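Local coordinates for protein type III restriction-modification enzyme EcoP15I Mod subunit (Escherichia coli, PDB 4ZCF) that methylates the adenine at position five of the DNA site 5'-CAGCAG-3' using S-adenosyl-L-methionine and, together with the Res subunit, carries out DNA restriction, at residues A[65-75]-A[131-139]. Numbering follows the deposited sequence.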
loop_
_atom_site.group_PDB
_atom_site.type_symbol
_atom_site.label_atom_id
_atom_site.label_comp_id
_atom_site.label_asym_id
_atom_site.label_seq_id
_atom_site.Cartn_x
_atom_site.Cartn_y
_atom_site.Cartn_z
ATOM N N TYR A 65 11.501 -0.110 19.516
ATOM C CA TYR A 65 11.899 -1.507 19.709
ATOM C C TYR A 65 11.568 -2.337 18.457
ATOM O O TYR A 65 12.385 -3.173 18.058
ATOM C CB TYR A 65 11.207 -2.110 20.958
ATOM C CG TYR A 65 11.650 -3.520 21.307
ATOM C CD1 TYR A 65 12.831 -3.747 22.006
ATOM C CD2 TYR A 65 10.867 -4.621 20.978
ATOM C CE1 TYR A 65 13.243 -5.039 22.333
ATOM C CE2 TYR A 65 11.253 -5.916 21.324
ATOM C CZ TYR A 65 12.449 -6.122 21.992
ATOM O OH TYR A 65 12.844 -7.393 22.340
ATOM N N ALA A 66 10.369 -2.136 17.861
ATOM C CA ALA A 66 9.939 -2.821 16.626
ATOM C C ALA A 66 10.823 -2.402 15.444
ATOM O O ALA A 66 11.179 -3.247 14.631
ATOM C CB ALA A 66 8.480 -2.527 16.329
ATOM N N ARG A 67 11.217 -1.118 15.382
ATOM C CA ARG A 67 12.122 -0.586 14.348
ATOM C C ARG A 67 13.541 -1.234 14.424
ATOM O O ARG A 67 14.141 -1.549 13.393
ATOM C CB ARG A 67 12.198 0.952 14.416
ATOM C CG ARG A 67 10.996 1.642 13.761
ATOM C CD ARG A 67 11.174 3.146 13.593
ATOM N NE ARG A 67 10.808 3.897 14.799
ATOM C CZ ARG A 67 11.676 4.419 15.665
ATOM N NH1 ARG A 67 12.985 4.290 15.467
ATOM N NH2 ARG A 67 11.243 5.079 16.732
ATOM N N LEU A 68 14.034 -1.461 15.653
ATOM C CA LEU A 68 15.309 -2.102 15.970
ATOM C C LEU A 68 15.282 -3.569 15.511
ATOM O O LEU A 68 16.141 -3.982 14.724
ATOM C CB LEU A 68 15.553 -2.016 17.491
ATOM C CG LEU A 68 16.815 -2.689 18.028
ATOM C CD1 LEU A 68 18.095 -2.133 17.356
ATOM C CD2 LEU A 68 16.880 -2.553 19.505
ATOM N N LEU A 69 14.262 -4.327 15.986
ATOM C CA LEU A 69 13.976 -5.726 15.650
ATOM C C LEU A 69 14.053 -6.025 14.165
ATOM O O LEU A 69 14.433 -7.137 13.817
ATOM C CB LEU A 69 12.574 -6.098 16.155
ATOM C CG LEU A 69 12.448 -7.068 17.342
ATOM C CD1 LEU A 69 13.448 -6.745 18.466
ATOM C CD2 LEU A 69 11.015 -7.087 17.869
ATOM N N ALA A 70 13.673 -5.065 13.297
ATOM C CA ALA A 70 13.668 -5.223 11.848
ATOM C C ALA A 70 15.033 -4.986 11.213
ATOM O O ALA A 70 15.310 -5.489 10.114
ATOM C CB ALA A 70 12.638 -4.298 11.234
ATOM N N ASN A 71 15.883 -4.206 11.892
ATOM C CA ASN A 71 17.222 -3.856 11.400
ATOM C C ASN A 71 18.313 -4.735 11.997
ATOM O O ASN A 71 19.399 -4.797 11.425
ATOM C CB ASN A 71 17.509 -2.355 11.558
ATOM C CG ASN A 71 16.616 -1.485 10.702
ATOM O OD1 ASN A 71 16.742 -1.435 9.483
ATOM N ND2 ASN A 71 15.660 -0.810 11.313
ATOM N N LEU A 72 18.005 -5.443 13.122
ATOM C CA LEU A 72 18.860 -6.419 13.801
ATOM C C LEU A 72 19.190 -7.524 12.783
ATOM O O LEU A 72 18.295 -7.925 12.038
ATOM C CB LEU A 72 18.124 -7.030 15.016
ATOM C CG LEU A 72 18.325 -6.340 16.360
ATOM C CD1 LEU A 72 17.437 -6.938 17.430
ATOM C CD2 LEU A 72 19.757 -6.406 16.805
ATOM N N PRO A 73 20.457 -7.988 12.656
ATOM C CA PRO A 73 20.762 -8.969 11.594
ATOM C C PRO A 73 20.462 -10.437 11.963
ATOM O O PRO A 73 20.374 -10.746 13.157
ATOM C CB PRO A 73 22.255 -8.733 11.354
ATOM C CG PRO A 73 22.777 -8.383 12.713
ATOM C CD PRO A 73 21.678 -7.618 13.408
ATOM N N PRO A 74 20.367 -11.370 10.980
ATOM C CA PRO A 74 20.157 -12.780 11.341
ATOM C C PRO A 74 21.279 -13.331 12.217
ATOM O O PRO A 74 22.449 -13.021 11.999
ATOM C CB PRO A 74 20.056 -13.503 9.990
ATOM C CG PRO A 74 19.751 -12.435 9.004
ATOM C CD PRO A 74 20.437 -11.206 9.513
ATOM N N LYS A 75 20.878 -14.069 13.266
ATOM C CA LYS A 75 21.665 -14.728 14.320
ATOM C C LYS A 75 21.753 -16.254 14.018
ATOM O O LYS A 75 22.243 -17.019 14.853
ATOM C CB LYS A 75 20.862 -14.586 15.641
ATOM C CG LYS A 75 21.377 -13.604 16.681
ATOM C CD LYS A 75 20.477 -13.686 17.921
ATOM C CE LYS A 75 20.982 -12.884 19.099
ATOM N NZ LYS A 75 20.001 -12.861 20.223
ATOM N N ASP A 131 -7.580 -16.157 22.723
ATOM C CA ASP A 131 -6.644 -16.908 21.868
ATOM C C ASP A 131 -5.264 -17.189 22.492
ATOM O O ASP A 131 -4.453 -17.899 21.882
ATOM C CB ASP A 131 -6.463 -16.175 20.518
ATOM C CG ASP A 131 -6.053 -14.702 20.594
ATOM O OD1 ASP A 131 -5.465 -14.287 21.633
ATOM O OD2 ASP A 131 -6.331 -13.968 19.633
ATOM N N GLY A 132 -4.997 -16.593 23.652
ATOM C CA GLY A 132 -3.734 -16.757 24.354
ATOM C C GLY A 132 -2.567 -15.955 23.809
ATOM O O GLY A 132 -1.409 -16.296 24.106
ATOM N N PHE A 133 -2.847 -14.880 22.999
ATOM C CA PHE A 133 -1.799 -14.002 22.481
ATOM C C PHE A 133 -1.170 -13.259 23.655
ATOM O O PHE A 133 -1.865 -12.633 24.460
ATOM C CB PHE A 133 -2.298 -12.980 21.419
ATOM C CG PHE A 133 -1.260 -11.913 21.090
ATOM C CD1 PHE A 133 -0.211 -12.184 20.212
ATOM C CD2 PHE A 133 -1.269 -10.679 21.745
ATOM C CE1 PHE A 133 0.790 -11.224 19.969
ATOM C CE2 PHE A 133 -0.260 -9.733 21.511
ATOM C CZ PHE A 133 0.767 -10.019 20.634
ATOM N N VAL A 134 0.156 -13.297 23.689
ATOM C CA VAL A 134 1.017 -12.645 24.667
ATOM C C VAL A 134 2.276 -12.277 23.903
ATOM O O VAL A 134 2.737 -13.082 23.092
ATOM C CB VAL A 134 1.304 -13.528 25.947
ATOM C CG1 VAL A 134 1.728 -14.958 25.600
ATOM C CG2 VAL A 134 2.332 -12.885 26.866
ATOM N N TYR A 135 2.809 -11.063 24.112
ATOM C CA TYR A 135 4.075 -10.722 23.481
ATOM C C TYR A 135 5.199 -11.377 24.306
ATOM O O TYR A 135 5.209 -11.276 25.548
ATOM C CB TYR A 135 4.334 -9.205 23.402
ATOM C CG TYR A 135 5.579 -8.923 22.591
ATOM C CD1 TYR A 135 6.844 -8.968 23.179
ATOM C CD2 TYR A 135 5.510 -8.766 21.211
ATOM C CE1 TYR A 135 8.002 -8.860 22.412
ATOM C CE2 TYR A 135 6.660 -8.630 20.439
ATOM C CZ TYR A 135 7.901 -8.666 21.043
ATOM O OH TYR A 135 9.011 -8.539 20.259
ATOM N N ASN A 136 6.141 -12.031 23.597
ATOM C CA ASN A 136 7.343 -12.674 24.137
ATOM C C ASN A 136 8.321 -12.919 22.986
ATOM O O ASN A 136 7.907 -13.298 21.890
ATOM C CB ASN A 136 7.028 -14.015 24.891
ATOM C CG ASN A 136 6.661 -13.886 26.379
ATOM O OD1 ASN A 136 7.177 -13.038 27.137
ATOM N ND2 ASN A 136 5.773 -14.758 26.845
ATOM N N ASP A 137 9.606 -12.683 23.235
ATOM C CA ASP A 137 10.662 -12.937 22.267
ATOM C C ASP A 137 11.918 -13.500 22.967
ATOM O O ASP A 137 11.940 -13.631 24.200
ATOM C CB ASP A 137 10.955 -11.694 21.403
ATOM C CG ASP A 137 11.523 -10.484 22.123
ATOM O OD1 ASP A 137 12.414 -10.664 22.984
ATOM O OD2 ASP A 137 11.158 -9.353 21.751
ATOM N N ASP A 138 12.949 -13.837 22.174
ATOM C CA ASP A 138 14.221 -14.392 22.643
ATOM C C ASP A 138 15.058 -13.341 23.413
ATOM O O ASP A 138 15.171 -13.442 24.638
ATOM C CB ASP A 138 14.998 -14.990 21.455
ATOM C CG ASP A 138 15.270 -13.983 20.344
ATOM O OD1 ASP A 138 14.292 -13.562 19.665
ATOM O OD2 ASP A 138 16.442 -13.536 20.221
ATOM N N ARG A 139 15.604 -12.330 22.676
ATOM C CA ARG A 139 16.433 -11.171 23.055
ATOM C C ARG A 139 16.646 -10.940 24.555
ATOM O O ARG A 139 17.725 -10.513 24.965
ATOM C CB ARG A 139 15.883 -9.896 22.394
ATOM C CG ARG A 139 15.386 -10.062 20.953
ATOM C CD ARG A 139 16.518 -10.012 19.948
ATOM N NE ARG A 139 16.068 -10.234 18.572
ATOM C CZ ARG A 139 16.877 -10.576 17.573
ATOM N NH1 ARG A 139 18.173 -10.761 17.794
ATOM N NH2 ARG A 139 16.396 -10.749 16.348
HETATM O O HOH W 1 18.136 -11.544 14.336
#
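The Tyr65 ring meets Tyr135 OH and Asp137 OD2 at its edge, in its own plane, while Leu69 CD1 lies over one face, offset toward the rim. Ring and carboxylate are nearly coplanar, 19° apart. Two phenols share one carboxylate oxygen: Tyr65 OH donates to Asp137 OD2 on its syn side (2.7 Å), and Tyr135 OH donates to the same OD2 through the anti lone pair, also at 2.7 Å. With an alanine here in place of Asp137, both tyrosine hydroxyls would probably lose their common acceptor, and helix and loop this link. Leu69 CD2 packs against Tyr135 OH. The Arg139 guanidinium, brought under Leu72 by a bend at chi2 (-82°), has Leu72 CD1 over the centre of one face and a water at its edge that bridges NH2 to Pro73 O. Asp138 OD2 lies 3.6 Å from Lys75 NZ, a long salt bridge, and near Arg139 NE, probably offsetting the closeness of the two cations. About 31 Å (nearest atom) from the bound DNA, the contact joins helix 63-71 and its following loop to the methylase-domain loop between strand 117-122 and helix 143-150, with both tyrosines also packing on helix 171-188.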